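Local structure of pyridoxal phosphate homeostasis protein (Bifidobacterium adolescentis ATCC 15703, 3CPG) at residues E15-A20 and T58-E63; V163-N168 and S176-A181; V213-F218 and A253-S258; H30-R35 and V261-A266. The protein probably binds pyridoxal 5'-phosphate and takes part in keeping the cellular supply of that cofactor in balance. One frame throughout, in Å; residues are numbered along the deposited sequence.

Interaction 1 of 4, residues E15-A20 and T58-E63; sequences EVIDDA and TRDIGE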
loop_
_atom_site.group_PDB
_atom_site.type_symbol
_atom_site.label_atom_id
_atom_site.label_comp_id
_atom_site.label_asym_id
_atom_site.label_seq_id
_atom_site.Cartn_x
_atom_site.Cartn_y
_atom_site.Cartn_z
ATOM N N GLU A 15 10.766 -14.243 15.498
ATOM C CA GLU A 15 11.775 -13.749 14.570
ATOM C C GLU A 15 12.569 -14.794 13.794
ATOM O O GLU A 15 13.372 -14.443 12.929
ATOM C CB GLU A 15 12.759 -12.856 15.326
ATOM C CG GLU A 15 12.121 -11.616 15.939
ATOM C CD GLU A 15 13.125 -10.500 16.131
ATOM O OE1 GLU A 15 14.014 -10.356 15.264
ATOM O OE2 GLU A 15 13.014 -9.761 17.132
ATOM N N VAL A 16 12.343 -16.067 14.091
ATOM C CA VAL A 16 13.084 -17.131 13.431
ATOM C C VAL A 16 12.207 -18.188 12.771
ATOM O O VAL A 16 11.293 -18.720 13.395
ATOM C CB VAL A 16 14.012 -17.836 14.444
ATOM C CG1 VAL A 16 14.706 -19.019 13.790
ATOM C CG2 VAL A 16 15.026 -16.845 14.987
ATOM N N ILE A 17 12.498 -18.485 11.508
ATOM C CA ILE A 17 11.762 -19.500 10.761
ATOM C C ILE A 17 12.747 -20.568 10.300
ATOM O O ILE A 17 13.956 -20.335 10.278
ATOM C CB ILE A 17 11.039 -18.894 9.530
ATOM C CG1 ILE A 17 12.038 -18.176 8.623
ATOM C CG2 ILE A 17 9.963 -17.929 9.994
ATOM C CD1 ILE A 17 11.410 -17.618 7.354
ATOM N N ASP A 18 12.242 -21.743 9.941
ATOM C CA ASP A 18 13.129 -22.813 9.503
ATOM C C ASP A 18 13.612 -22.603 8.072
ATOM O O ASP A 18 13.040 -21.814 7.318
ATOM C CB ASP A 18 12.447 -24.178 9.654
ATOM C CG ASP A 18 11.184 -24.303 8.830
ATOM O OD1 ASP A 18 11.257 -24.146 7.598
ATOM O OD2 ASP A 18 10.113 -24.573 9.416
ATOM N N ASP A 19 14.679 -23.305 7.711
ATOM C CA ASP A 19 15.269 -23.182 6.383
ATOM C C ASP A 19 14.289 -23.371 5.232
ATOM O O ASP A 19 14.295 -22.592 4.277
ATOM C CB ASP A 19 16.426 -24.172 6.220
ATOM C CG ASP A 19 17.600 -23.855 7.121
ATOM O OD1 ASP A 19 17.660 -22.727 7.656
ATOM O OD2 ASP A 19 18.473 -24.736 7.283
ATOM N N ALA A 20 13.457 -24.405 5.314
ATOM C CA ALA A 20 12.495 -24.679 4.251
ATOM C C ALA A 20 11.529 -23.519 4.058
ATOM O O ALA A 20 11.217 -23.151 2.923
ATOM C CB ALA A 20 11.722 -25.963 4.550
ATOM N N THR A 58 -0.878 -11.501 9.127
ATOM C CA THR A 58 -0.765 -12.846 9.711
ATOM C C THR A 58 0.621 -13.486 9.621
ATOM O O THR A 58 0.806 -14.636 10.028
ATOM C CB THR A 58 -1.795 -13.841 9.101
ATOM O OG1 THR A 58 -1.337 -14.301 7.826
ATOM C CG2 THR A 58 -3.152 -13.170 8.933
ATOM N N ARG A 59 1.599 -12.753 9.100
ATOM C CA ARG A 59 2.949 -13.301 8.990
ATOM C C ARG A 59 3.784 -12.774 10.151
ATOM O O ARG A 59 3.577 -11.648 10.600
ATOM C CB ARG A 59 3.588 -12.886 7.662
ATOM C CG ARG A 59 2.684 -13.064 6.452
ATOM C CD ARG A 59 2.170 -14.496 6.304
ATOM N NE ARG A 59 1.207 -14.573 5.205
ATOM C CZ ARG A 59 0.666 -15.697 4.742
ATOM N NH1 ARG A 59 0.985 -16.871 5.273
ATOM N NH2 ARG A 59 -0.206 -15.639 3.742
ATOM N N ASP A 60 4.722 -13.579 10.647
ATOM C CA ASP A 60 5.552 -13.113 11.753
ATOM C C ASP A 60 6.802 -12.390 11.267
ATOM O O ASP A 60 7.078 -12.342 10.070
ATOM C CB ASP A 60 5.937 -14.262 12.703
ATOM C CG ASP A 60 6.763 -15.344 12.035
ATOM O OD1 ASP A 60 7.579 -15.029 11.146
ATOM O OD2 ASP A 60 6.609 -16.519 12.432
ATOM N N ILE A 61 7.544 -11.817 12.207
ATOM C CA ILE A 61 8.758 -11.071 11.890
ATOM C C ILE A 61 9.766 -11.881 11.080
ATOM O O ILE A 61 10.384 -11.364 10.147
ATOM C CB ILE A 61 9.421 -10.547 13.189
ATOM C CG1 ILE A 61 8.502 -9.510 13.836
ATOM C CG2 ILE A 61 10.785 -9.938 12.890
ATOM C CD1 ILE A 61 9.048 -8.885 15.115
ATOM N N GLY A 62 9.936 -13.148 11.433
ATOM C CA GLY A 62 10.875 -13.976 10.700
ATOM C C GLY A 62 10.475 -14.105 9.241
ATOM O O GLY A 62 11.313 -14.009 8.342
ATOM N N GLU A 63 9.185 -14.328 9.007
ATOM C CA GLU A 63 8.658 -14.470 7.654
ATOM C C GLU A 63 8.821 -13.181 6.852
ATOM O O GLU A 63 9.262 -13.191 5.703
ATOM C CB GLU A 63 7.171 -14.838 7.706
ATOM C CG GLU A 63 6.897 -16.248 8.202
ATOM C CD GLU A 63 5.411 -16.549 8.304
ATOM O OE1 GLU A 63 4.751 -16.006 9.214
ATOM O OE2 GLU A 63 4.903 -17.326 7.468
#
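Glu15 and Gly62 bring the two backbones to a CA-CA distance of 4.0 Å, where the loop ahead of helix 19-42 passes the first turn of helix 61-69. Glu15 O lies 3.4 Å from Gly62 CA, an approach that leaves little room for a side chain on the helix at that point. The helix start is a capping box: Glu63 N donates to Asp60 OD1, nearly along the C-O axis, while Asp60 N donates to Glu63 OE1 at 2.8 Å. The side chains add apolar contacts, and Ile17 also lies against backbone and carboxylate oxygens. Glu15 and Ile61 run side by side in the same direction, with Glu15 CG 3.7 Å from Ile61 CG2. Ile17, its CG1 between the backbone N and the carbonyl carbon (chi1 56°), has CD1 on Gly62 O (3.7 Å) and CG2 beside Glu63 CG (3.9 Å). An alanine in place of Glu15 would probably uncover the flank of Ile61 and leave Arg92 and Arg93, which share OE1 in salt bridges, without that carboxylate. Glu63 is likewise held from outside, by Lys10 and Arg21. The contact thus ties the N-terminal chain to the start of helix 61-69, with helix 80-96 alongside Ile61 and helix 19-42 beginning two residues after Ile17.

Interaction 2 of 4, residues V163-N168 and S176-A181; sequences VLLEVN and SGCDPA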
loop_
_atom_site.group_PDB
_atom_site.type_symbol
_atom_site.label_atom_id
_atom_site.label_comp_id
_atom_site.label_asym_id
_atom_site.label_seq_id
_atom_site.Cartn_x
_atom_site.Cartn_y
_atom_site.Cartn_z
ATOM N N VAL A 163 -0.988 9.553 2.709
ATOM C CA VAL A 163 -2.277 8.887 2.577
ATOM C C VAL A 163 -2.599 8.630 1.119
ATOM O O VAL A 163 -2.175 9.378 0.237
ATOM C CB VAL A 163 -3.453 9.727 3.159
ATOM C CG1 VAL A 163 -3.257 9.965 4.645
ATOM C CG2 VAL A 163 -3.571 11.048 2.410
ATOM N N LEU A 164 -3.324 7.547 0.872
ATOM C CA LEU A 164 -3.786 7.232 -0.470
ATOM C C LEU A 164 -5.298 7.246 -0.330
ATOM O O LEU A 164 -5.832 6.790 0.683
ATOM C CB LEU A 164 -3.336 5.840 -0.936
ATOM C CG LEU A 164 -1.840 5.535 -1.057
ATOM C CD1 LEU A 164 -1.656 4.238 -1.847
ATOM C CD2 LEU A 164 -1.118 6.676 -1.762
ATOM N N LEU A 165 -5.986 7.802 -1.318
ATOM C CA LEU A 165 -7.441 7.824 -1.288
ATOM C C LEU A 165 -7.890 6.477 -1.830
ATOM O O LEU A 165 -7.585 6.117 -2.972
ATOM C CB LEU A 165 -7.991 8.955 -2.165
ATOM C CG LEU A 165 -9.499 8.925 -2.442
ATOM C CD1 LEU A 165 -10.284 8.956 -1.129
ATOM C CD2 LEU A 165 -9.867 10.113 -3.322
ATOM N N GLU A 166 -8.594 5.725 -0.992
ATOM C CA GLU A 166 -9.087 4.404 -1.356
ATOM C C GLU A 166 -10.416 4.566 -2.070
ATOM O O GLU A 166 -11.361 5.113 -1.504
ATOM C CB GLU A 166 -9.282 3.568 -0.093
ATOM C CG GLU A 166 -9.749 2.148 -0.329
ATOM C CD GLU A 166 -10.079 1.448 0.973
ATOM O OE1 GLU A 166 -11.081 1.827 1.616
ATOM O OE2 GLU A 166 -9.331 0.532 1.359
ATOM N N VAL A 167 -10.487 4.081 -3.304
ATOM C CA VAL A 167 -11.702 4.192 -4.094
ATOM C C VAL A 167 -12.336 2.828 -4.324
ATOM O O VAL A 167 -11.640 1.840 -4.555
ATOM C CB VAL A 167 -11.411 4.834 -5.472
ATOM C CG1 VAL A 167 -12.709 5.008 -6.251
ATOM C CG2 VAL A 167 -10.718 6.172 -5.286
ATOM N N ASN A 168 -13.662 2.784 -4.258
ATOM C CA ASN A 168 -14.397 1.543 -4.471
ATOM C C ASN A 168 -14.585 1.365 -5.974
ATOM O O ASN A 168 -15.343 2.105 -6.598
ATOM C CB ASN A 168 -15.762 1.618 -3.780
ATOM C CG ASN A 168 -16.595 0.360 -3.977
ATOM O OD1 ASN A 168 -16.207 -0.558 -4.699
ATOM N ND2 ASN A 168 -17.756 0.319 -3.333
ATOM N N SER A 176 -15.616 -1.511 0.500
ATOM C CA SER A 176 -14.880 -0.381 1.065
ATOM C C SER A 176 -14.442 0.577 -0.037
ATOM O O SER A 176 -14.471 0.229 -1.216
ATOM C CB SER A 176 -13.643 -0.873 1.823
ATOM O OG SER A 176 -14.007 -1.666 2.939
ATOM N N GLY A 177 -14.032 1.781 0.355
ATOM C CA GLY A 177 -13.589 2.760 -0.624
ATOM C C GLY A 177 -14.644 3.817 -0.889
ATOM O O GLY A 177 -15.831 3.583 -0.657
ATOM N N CYS A 178 -14.224 4.980 -1.380
ATOM C CA CYS A 178 -15.177 6.052 -1.657
ATOM C C CYS A 178 -15.946 5.835 -2.962
ATOM O O CYS A 178 -15.557 5.024 -3.808
ATOM C CB CYS A 178 -14.459 7.406 -1.716
ATOM S SG CYS A 178 -13.490 7.692 -3.222
ATOM N N ASP A 179 -17.052 6.558 -3.108
ATOM C CA ASP A 179 -17.871 6.485 -4.315
ATOM C C ASP A 179 -16.943 6.915 -5.442
ATOM O O ASP A 179 -16.340 7.986 -5.376
ATOM C CB ASP A 179 -19.045 7.467 -4.212
ATOM C CG ASP A 179 -19.971 7.405 -5.416
ATOM O OD1 ASP A 179 -19.482 7.473 -6.562
ATOM O OD2 ASP A 179 -21.198 7.298 -5.210
ATOM N N PRO A 180 -16.805 6.088 -6.490
ATOM C CA PRO A 180 -15.918 6.457 -7.597
ATOM C C PRO A 180 -16.168 7.829 -8.225
ATOM O O PRO A 180 -15.221 8.512 -8.607
ATOM C CB PRO A 180 -16.091 5.294 -8.588
ATOM C CG PRO A 180 -17.437 4.721 -8.238
ATOM C CD PRO A 180 -17.436 4.781 -6.738
ATOM N N ALA A 181 -17.430 8.245 -8.312
ATOM C CA ALA A 181 -17.756 9.538 -8.909
ATOM C C ALA A 181 -17.322 10.718 -8.044
ATOM O O ALA A 181 -17.073 11.811 -8.556
ATOM C CB ALA A 181 -19.259 9.620 -9.197
HETATM O O HOH W 1 -18.420 2.812 -1.649
#
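Val167 and Cys178 form a single beta bridge that joins the chain of strand 161-166 and the residues after it, part of the parallel sheet of the TIM barrel, to the loop leading to helix 183-191, which crosses at about a right angle (94°). Two backbone bonds make the bridge: Cys178 N donates to Glu166 O (2.9 Å), and Asn168 N to Cys178 O (3.0 Å), the latter in the carbonyl plane on a lone pair. Gly177 passes so close to Asn168 N that a CB would collide with it, and its backbone angles, with phi at 103°, also suit a residue without a side chain. On the side facing helix 183-191, Cys178 SG packs against Val167 CG2 (3.8 Å) and Leu165 CD1 (4.0 Å). Its chi1 of 75° sets the sulfur between the backbone N and the carbonyl carbon, and Ile186 of that helix touches the cysteine as well. Pro180 extends the apolar patch, its CB 4.1 Å from Val167 CG1. The extended Glu166 chain brings CG to 3.9 Å from Gly177 CA, and its OE1 accepts from Gln122 NE2. Asn168 ties the turn together from its amide: OD1 bonds to Ser170, while ND2 donates to Glu172 O and to a water, at 3.1 Å, that in turn donates to Gly177 O.

Interaction 3 of 4, residues V213-F218 and A253-S258; sequences VIRRGF and AIAEGS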
loop_
_atom_site.group_PDB
_atom_site.type_symbol
_atom_site.label_atom_id
_atom_site.label_comp_id
_atom_site.label_asym_id
_atom_site.label_seq_id
_atom_site.Cartn_x
_atom_site.Cartn_y
_atom_site.Cartn_z
ATOM N N VAL A 213 -14.355 -6.290 -16.185
ATOM C CA VAL A 213 -14.772 -5.570 -14.986
ATOM C C VAL A 213 -13.534 -5.137 -14.200
ATOM O O VAL A 213 -13.451 -4.016 -13.701
ATOM C CB VAL A 213 -15.647 -6.463 -14.080
ATOM C CG1 VAL A 213 -15.944 -5.750 -12.764
ATOM C CG2 VAL A 213 -16.945 -6.806 -14.798
ATOM N N ILE A 214 -12.573 -6.046 -14.096
ATOM C CA ILE A 214 -11.337 -5.774 -13.380
ATOM C C ILE A 214 -10.576 -4.633 -14.057
ATOM O O ILE A 214 -10.160 -3.670 -13.404
ATOM C CB ILE A 214 -10.461 -7.043 -13.337
ATOM C CG1 ILE A 214 -11.174 -8.115 -12.504
ATOM C CG2 ILE A 214 -9.081 -6.718 -12.784
ATOM C CD1 ILE A 214 -10.459 -9.446 -12.443
ATOM N N ARG A 215 -10.408 -4.740 -15.371
ATOM C CA ARG A 215 -9.695 -3.717 -16.128
ATOM C C ARG A 215 -10.384 -2.358 -16.042
ATOM O O ARG A 215 -9.721 -1.334 -15.892
ATOM C CB ARG A 215 -9.560 -4.137 -17.598
ATOM C CG ARG A 215 -8.698 -5.379 -17.810
ATOM C CD ARG A 215 -8.647 -5.789 -19.283
ATOM N NE ARG A 215 -7.901 -4.843 -20.109
ATOM C CZ ARG A 215 -6.594 -4.620 -19.996
ATOM N NH1 ARG A 215 -5.885 -5.275 -19.089
ATOM N NH2 ARG A 215 -5.995 -3.746 -20.790
ATOM N N ARG A 216 -11.712 -2.350 -16.119
ATOM C CA ARG A 216 -12.454 -1.095 -16.061
ATOM C C ARG A 216 -12.188 -0.333 -14.767
ATOM O O ARG A 216 -12.039 0.893 -14.777
ATOM C CB ARG A 216 -13.958 -1.352 -16.218
ATOM C CG ARG A 216 -14.797 -0.073 -16.253
ATOM C CD ARG A 216 -16.250 -0.369 -16.582
ATOM N NE ARG A 216 -16.383 -1.067 -17.858
ATOM C CZ ARG A 216 -16.777 -2.330 -17.981
ATOM N NH1 ARG A 216 -17.084 -3.036 -16.905
ATOM N NH2 ARG A 216 -16.855 -2.890 -19.181
ATOM N N GLY A 217 -12.126 -1.063 -13.657
ATOM C CA GLY A 217 -11.870 -0.444 -12.368
ATOM C C GLY A 217 -10.470 0.133 -12.230
ATOM O O GLY A 217 -10.300 1.221 -11.675
ATOM N N PHE A 218 -9.464 -0.587 -12.718
ATOM C CA PHE A 218 -8.083 -0.103 -12.634
ATOM C C PHE A 218 -7.916 1.101 -13.553
ATOM O O PHE A 218 -7.226 2.068 -13.223
ATOM C CB PHE A 218 -7.090 -1.194 -13.046
ATOM C CG PHE A 218 -7.048 -2.374 -12.114
ATOM C CD1 PHE A 218 -7.257 -2.214 -10.745
ATOM C CD2 PHE A 218 -6.740 -3.642 -12.599
ATOM C CE1 PHE A 218 -7.153 -3.298 -9.876
ATOM C CE2 PHE A 218 -6.632 -4.733 -11.736
ATOM C CZ PHE A 218 -6.839 -4.560 -10.373
ATOM N N ALA A 253 -3.466 -5.198 -13.507
ATOM C CA ALA A 253 -3.244 -3.930 -12.826
ATOM C C ALA A 253 -2.059 -3.216 -13.455
ATOM O O ALA A 253 -2.108 -2.019 -13.717
ATOM C CB ALA A 253 -2.975 -4.170 -11.341
ATOM N N ILE A 254 -0.991 -3.960 -13.702
ATOM C CA ILE A 254 0.197 -3.365 -14.289
ATOM C C ILE A 254 -0.076 -2.890 -15.716
ATOM O O ILE A 254 0.433 -1.850 -16.137
ATOM C CB ILE A 254 1.378 -4.356 -14.230
ATOM C CG1 ILE A 254 1.749 -4.594 -12.761
ATOM C CG2 ILE A 254 2.574 -3.804 -14.996
ATOM C CD1 ILE A 254 2.787 -5.666 -12.532
ATOM N N ALA A 255 -0.894 -3.635 -16.453
ATOM C CA ALA A 255 -1.241 -3.236 -17.812
ATOM C C ALA A 255 -2.003 -1.913 -17.775
ATOM O O ALA A 255 -1.926 -1.117 -18.715
ATOM C CB ALA A 255 -2.099 -4.312 -18.482
ATOM N N GLU A 256 -2.738 -1.678 -16.688
ATOM C CA GLU A 256 -3.521 -0.454 -16.547
ATOM C C GLU A 256 -2.819 0.685 -15.799
ATOM O O GLU A 256 -3.455 1.667 -15.419
ATOM C CB GLU A 256 -4.867 -0.758 -15.878
ATOM C CG GLU A 256 -5.838 -1.596 -16.723
ATOM C CD GLU A 256 -6.166 -0.969 -18.073
ATOM O OE1 GLU A 256 -6.264 0.275 -18.158
ATOM O OE2 GLU A 256 -6.345 -1.728 -19.052
ATOM N N GLY A 257 -1.516 0.548 -15.569
ATOM C CA GLY A 257 -0.770 1.617 -14.917
ATOM C C GLY A 257 -0.414 1.550 -13.440
ATOM O O GLY A 257 0.092 2.529 -12.889
ATOM N N SER A 258 -0.658 0.420 -12.789
ATOM C CA SER A 258 -0.335 0.303 -11.370
ATOM C C SER A 258 1.115 0.676 -11.073
ATOM O O SER A 258 2.010 0.363 -11.856
ATOM C CB SER A 258 -0.587 -1.126 -10.892
ATOM O OG SER A 258 -0.141 -1.287 -9.557
#
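Arg215 and Glu256 supply the charged part of this contact between helix 211-231 and the C-terminal end of helix 250-255. Arg215 NH2 lies 2.7 Å from Glu256 OE2, but the carboxylate oxygen sits over a face of the guanidinium, well out of its plane, and no N-H points at it. The two planes are 74° apart and the side chains cross at about a right angle. The bend at chi3 (69°) turns NE off the line of the aliphatic chain, and Ala255 CB comes to the edge of the guanidinium, 4.0 Å from NH1. The apolar part centres on Phe218. Ala253 CB stands over one ring face in a CH-pi contact, 4.0 Å from the ring centroid, and Phe218 CB touches Glu256 CB at 3.6 Å. Backbone bonds close the helix end in a Schellman motif: Ser258 N donates to Ala253 O and Gly257 N to Ile254 O, with Gly257 at positive phi. A leucine in place of Arg215 would probably leave Glu256 OE2 without its opposite charge. Since Glu256 OE1 has its own salt bridge with Arg222, the carboxylate is shared by two arginines, which would be expected to favour its ionised form.

Interaction 4 of 4, residues H30-R35 and V261-A266; sequences HRVLDR and VRVGTA. With ACT (acetate ion), chain B.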
loop_
_atom_site.group_PDB
_atom_site.type_symbol
_atom_site.label_atom_id
_atom_site.label_comp_id
_atom_site.label_asym_id
_atom_site.label_seq_id
_atom_site.Cartn_x
_atom_site.Cartn_y
_atom_site.Cartn_z
ATOM N N HIS A 30 10.943 -13.996 -5.460
ATOM C CA HIS A 30 11.600 -14.004 -6.757
ATOM C C HIS A 30 10.611 -14.243 -7.893
ATOM O O HIS A 30 10.703 -13.595 -8.935
ATOM C CB HIS A 30 12.720 -15.048 -6.770
ATOM C CG HIS A 30 13.875 -14.694 -5.882
ATOM N ND1 HIS A 30 14.878 -15.585 -5.567
ATOM C CD2 HIS A 30 14.193 -13.534 -5.259
ATOM C CE1 HIS A 30 15.765 -14.989 -4.791
ATOM N NE2 HIS A 30 15.374 -13.743 -4.590
ATOM N N ARG A 31 9.663 -15.158 -7.697
ATOM C CA ARG A 31 8.667 -15.440 -8.733
ATOM C C ARG A 31 7.809 -14.206 -8.995
ATOM O O ARG A 31 7.502 -13.878 -10.141
ATOM C CB ARG A 31 7.750 -16.600 -8.324
ATOM C CG ARG A 31 8.321 -17.987 -8.563
ATOM C CD ARG A 31 7.210 -19.031 -8.583
ATOM N NE ARG A 31 6.530 -19.146 -7.296
ATOM C CZ ARG A 31 7.035 -19.770 -6.237
ATOM N NH1 ARG A 31 8.229 -20.342 -6.311
ATOM N NH2 ARG A 31 6.346 -19.827 -5.106
ATOM N N VAL A 32 7.420 -13.527 -7.923
ATOM C CA VAL A 32 6.601 -12.328 -8.038
ATOM C C VAL A 32 7.369 -11.208 -8.727
ATOM O O VAL A 32 6.817 -10.499 -9.567
ATOM C CB VAL A 32 6.118 -11.844 -6.649
ATOM C CG1 VAL A 32 5.474 -10.460 -6.764
ATOM C CG2 VAL A 32 5.109 -12.839 -6.081
ATOM N N LEU A 33 8.641 -11.041 -8.375
ATOM C CA LEU A 33 9.442 -9.999 -9.005
ATOM C C LEU A 33 9.560 -10.279 -10.494
ATOM O O LEU A 33 9.505 -9.355 -11.310
ATOM C CB LEU A 33 10.832 -9.921 -8.376
ATOM C CG LEU A 33 10.869 -9.317 -6.973
ATOM C CD1 LEU A 33 12.291 -9.368 -6.432
ATOM C CD2 LEU A 33 10.361 -7.881 -7.020
ATOM N N ASP A 34 9.720 -11.553 -10.849
ATOM C CA ASP A 34 9.818 -11.927 -12.254
ATOM C C ASP A 34 8.493 -11.638 -12.956
ATOM O O ASP A 34 8.477 -11.156 -14.086
ATOM C CB ASP A 34 10.169 -13.413 -12.414
ATOM C CG ASP A 34 11.598 -13.733 -11.996
ATOM O OD1 ASP A 34 12.441 -12.812 -11.957
ATOM O OD2 ASP A 34 11.881 -14.917 -11.722
ATOM N N ARG A 35 7.381 -11.934 -12.286
ATOM C CA ARG A 35 6.063 -11.681 -12.870
ATOM C C ARG A 35 5.880 -10.190 -13.108
ATOM O O ARG A 35 5.350 -9.773 -14.139
ATOM C CB ARG A 35 4.951 -12.191 -11.949
ATOM C CG ARG A 35 4.784 -13.697 -11.950
ATOM C CD ARG A 35 3.729 -14.137 -10.947
ATOM N NE ARG A 35 2.413 -13.580 -11.247
ATOM C CZ ARG A 35 1.332 -13.782 -10.500
ATOM N NH1 ARG A 35 1.412 -14.524 -9.404
ATOM N NH2 ARG A 35 0.167 -13.255 -10.857
ATOM N N VAL A 261 1.860 -2.816 -6.408
ATOM C CA VAL A 261 1.019 -4.001 -6.361
ATOM C C VAL A 261 1.169 -4.531 -4.942
ATOM O O VAL A 261 2.264 -4.495 -4.385
ATOM C CB VAL A 261 1.451 -5.078 -7.387
ATOM C CG1 VAL A 261 1.190 -4.569 -8.801
ATOM C CG2 VAL A 261 2.921 -5.439 -7.202
ATOM N N ARG A 262 0.061 -4.981 -4.357
ATOM C CA ARG A 262 0.047 -5.501 -2.990
ATOM C C ARG A 262 -0.089 -7.017 -3.056
ATOM O O ARG A 262 -1.154 -7.539 -3.368
ATOM C CB ARG A 262 -1.129 -4.896 -2.217
ATOM C CG ARG A 262 -1.171 -3.374 -2.250
ATOM C CD ARG A 262 -2.255 -2.837 -1.326
ATOM N NE ARG A 262 -3.569 -3.391 -1.645
ATOM C CZ ARG A 262 -4.330 -2.995 -2.662
ATOM N NH1 ARG A 262 -3.919 -2.030 -3.473
ATOM N NH2 ARG A 262 -5.504 -3.576 -2.873
ATOM N N VAL A 263 0.993 -7.722 -2.739
ATOM C CA VAL A 263 1.001 -9.174 -2.835
ATOM C C VAL A 263 1.194 -9.916 -1.516
ATOM O O VAL A 263 2.134 -9.651 -0.763
ATOM C CB VAL A 263 2.101 -9.625 -3.825
ATOM C CG1 VAL A 263 2.004 -11.121 -4.077
ATOM C CG2 VAL A 263 1.965 -8.849 -5.134
ATOM N N GLY A 264 0.295 -10.859 -1.254
ATOM C CA GLY A 264 0.371 -11.651 -0.044
ATOM C C GLY A 264 0.609 -13.121 -0.344
ATOM O O GLY A 264 1.713 -13.629 -0.163
ATOM N N THR A 265 -0.430 -13.794 -0.830
ATOM C CA THR A 265 -0.370 -15.220 -1.135
ATOM C C THR A 265 0.761 -15.676 -2.061
ATOM O O THR A 265 1.408 -16.694 -1.797
ATOM C CB THR A 265 -1.713 -15.698 -1.721
ATOM O OG1 THR A 265 -2.763 -15.381 -0.801
ATOM C CG2 THR A 265 -1.697 -17.194 -1.953
ATOM N N ALA A 266 1.007 -14.938 -3.139
ATOM C CA ALA A 266 2.058 -15.325 -4.073
ATOM C C ALA A 266 3.434 -15.343 -3.414
ATOM O O ALA A 266 4.361 -15.987 -3.911
ATOM C CB ALA A 266 2.065 -14.391 -5.278
HETATM C C ACT B . -3.016 -11.660 -2.165
HETATM O O ACT B . -2.738 -12.133 -1.078
HETATM O OXT ACT B . -2.154 -11.110 -2.831
HETATM C CH3 ACT B . -4.429 -11.755 -2.686
HETATM O O HOH W 2 4.413 -17.484 -6.104
#
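Val32 packs against Val263 and Ala266 where helix 19-42 covers strand 260-263 of the TIM barrel and the turn that follows it. From Val32 CB, which points at the strand, the side chain divides. CG1, anti to the backbone N (chi1 170°), reaches Val263 CG2 at 4.2 Å. CG2 lies 4.1 Å from Val263 CG1 and 3.5 Å from Ala266 CB, so the two valines meet tip to tip while the alanine methyl takes the closest touch. Leu52 of strand 51-55 borders the valines too. Two arginines, one helical turn apart, border this apolar centre. Arg35 brings NH1 to 4.2 Å from Ala266 CB, although its polar end is engaged by Glu251 and Thr247 O. Arg31 is joined to the turn through a water that accepts from its NE and donates to Ala266 O at 2.7 Å. Just beyond the strand end an acetate, probably from the crystallisation liquor, is bound at the turn, where Thr247 OG1 also holds it. Thr265 OG1 donates a hydrogen bond to acetate O (3.3 Å). The backbone adds its own: Thr265 N donates to acetate O, and Gly264 N to OXT at 2.9 Å, with an N-H...O angle of 166°.

In the fold
Interactions 1 and 4 share helix 19-42, their centres 18 Å apart. Interactions 3 and 4 touch directly, Ile254 CG1 meeting Val261 CG1 at 4.0 Å, since helix 250-255 leads into strand 260-263. Interactions 2 and 4 reach the same sheet, with nearest atoms about 7 Å apart, and interaction 2 lies across the chain's centre from interaction 1. The side chain of Glu63 is about 10 Å from that of Lys57, the predicted cofactor lysine, unmodified here. The side chain of Val263 is also about 10 Å from that of Lys57. Interaction 3 lies away from it. The acetate of interaction 4, at the turn after strand 260-263, is consistent with a place for the cofactor phosphate.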